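PDB 5NMU: Cbs-cp12 from Microcystis aeruginosa PCC 7806, which probably acts in the redox regulation of photosynthesis in this bloom-forming cyanobacterium, fusing a pair of CBS domains to a CP12 domain in a hexameric protein. Local coordinates for the interface of chains A and B. Numbering follows the deposited sequence. Chains: chain A/B, Cbs-cp12.

The interface of chains A and B. Residues chain A 92, 95-96, 99, 134-136; chain B 63-66.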
# COMPACT_ATOMS: atom_id res chain seq x y z
N GLU A 92 3.94 11.74 21.78
CA GLU A 92 3.87 12.23 20.39
C GLU A 92 4.68 11.28 19.46
O GLU A 92 4.32 11.02 18.28
CB GLU A 92 4.38 13.70 20.30
CG GLU A 92 5.90 13.92 20.45
CD GLU A 92 6.39 14.06 21.88
OE1 GLU A 92 5.83 13.41 22.79
OE2 GLU A 92 7.33 14.87 22.09
N ALA A 95 2.79 7.96 18.77
CA ALA A 95 1.76 8.26 17.74
C ALA A 95 2.40 8.20 16.37
O ALA A 95 1.88 7.59 15.47
CB ALA A 95 1.15 9.64 17.96
N ARG A 96 3.57 8.81 16.25
CA ARG A 96 4.25 8.90 14.97
C ARG A 96 4.77 7.55 14.51
O ARG A 96 4.61 7.24 13.33
CB ARG A 96 5.39 9.89 15.02
CG ARG A 96 6.07 10.08 13.68
CD ARG A 96 6.99 11.22 13.79
NE ARG A 96 7.51 11.54 12.45
CZ ARG A 96 6.94 12.36 11.57
NH1 ARG A 96 5.77 12.98 11.82
NH2 ARG A 96 7.56 12.55 10.40
N ALA A 99 1.77 5.62 13.20
CA ALA A 99 1.39 6.15 11.88
C ALA A 99 2.33 5.68 10.78
O ALA A 99 1.87 5.24 9.75
CB ALA A 99 1.32 7.67 11.91
N LYS A 134 2.62 18.69 20.56
CA LYS A 134 4.08 18.85 20.39
C LYS A 134 4.40 18.81 18.91
O LYS A 134 4.20 17.79 18.27
CB LYS A 134 4.83 17.80 21.22
CG LYS A 134 4.47 17.89 22.71
CD LYS A 134 5.56 17.45 23.67
CE LYS A 134 4.94 16.76 24.89
NZ LYS A 134 4.43 15.35 24.65
N ARG A 135 4.79 19.96 18.37
CA ARG A 135 5.25 20.08 16.98
C ARG A 135 6.50 19.20 16.81
O ARG A 135 7.53 19.40 17.51
CB ARG A 135 5.55 21.54 16.71
CG ARG A 135 6.18 21.83 15.36
CD ARG A 135 6.36 23.33 15.16
NE ARG A 135 6.69 23.62 13.77
CZ ARG A 135 6.60 24.81 13.18
NH1 ARG A 135 6.19 25.91 13.82
NH2 ARG A 135 6.92 24.89 11.89
N LEU A 136 6.40 18.20 15.95
CA LEU A 136 7.44 17.18 15.84
C LEU A 136 8.76 17.81 15.31
O LEU A 136 8.77 18.72 14.46
CB LEU A 136 7.01 15.97 14.96
CG LEU A 136 6.36 14.73 15.61
CD1 LEU A 136 7.38 13.82 16.28
CD2 LEU A 136 5.25 15.08 16.62
N ALA B 63 -2.33 13.80 16.36
CA ALA B 63 -1.25 13.61 17.37
C ALA B 63 0.14 13.38 16.77
O ALA B 63 1.12 13.99 17.21
CB ALA B 63 -1.60 12.49 18.34
N ALA B 64 0.22 12.50 15.78
CA ALA B 64 1.50 12.17 15.15
C ALA B 64 2.22 13.32 14.49
O ALA B 64 3.42 13.24 14.32
CB ALA B 64 1.35 11.04 14.15
N PHE B 65 1.51 14.39 14.12
CA PHE B 65 2.14 15.59 13.51
C PHE B 65 2.11 16.79 14.42
O PHE B 65 2.30 17.90 13.98
CB PHE B 65 1.47 15.92 12.15
CG PHE B 65 1.78 14.91 11.15
CD1 PHE B 65 2.91 15.01 10.39
CD2 PHE B 65 1.02 13.73 11.09
CE1 PHE B 65 3.28 13.99 9.52
CE2 PHE B 65 1.37 12.71 10.24
CZ PHE B 65 2.51 12.84 9.44
N GLY B 66 1.85 16.55 15.70
CA GLY B 66 1.66 17.61 16.64
C GLY B 66 0.72 18.74 16.29
O GLY B 66 0.90 19.83 16.81
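Pairing of the CBS domains of two chains brings the C-terminal end of helix 55-63 of chain B, with the turn that follows it, against helix 91-101 of chain A; the A-B interface of the hexamer is two-fold symmetric, so the contact recurs with the chains exchanged. B:Ala64, which loses more surface to the partner than any other residue here, lies just past the helix end. Its methyl group CB packs against the backbone of the A helix, 3.7 Å from A:Arg96 CA, and lies 4.0 Å from A:Ala99 CB. A:Ala95 CB reaches the backbone of B:Ala64, 3.8 Å from B:Ala64 CA, and meets B:Ala63 tip to tip. Small side chains thus let helix and turn come close together.

A:Arg96 runs alongside this turn. CG is anti to the backbone N (chi1 -176°) and the chain stays extended as far as NE, which carries the guanidinium past the carbonyl of B:Ala64. NH1 donates a weak hydrogen bond to B:Ala64 O at 3.4 Å, the oxygen lying at the edge of the guanidinium and in its plane. The same nitrogen lies 3.5 Å from B:Phe65 CE1; the guanidinium and phenyl planes are steeply inclined, 76° apart, so the two groups cross rather than stack. With CG anti to its carbonyl carbon (chi1 -69°), B:Phe65 turns the CD1-CE1 side of its ring towards NH1.

A:Leu136 approaches the B:Ala64 carbonyl from another direction, roughly at right angles to A:Arg96 NH1, with CD2 3.5 Å from B:Ala64 O. At the margin, A:Lys134 NZ forms an intrachain salt bridge with A:Glu92 OE1 at 3.0 Å, approaching from above the carboxylate plane and tying the A loop to its helix.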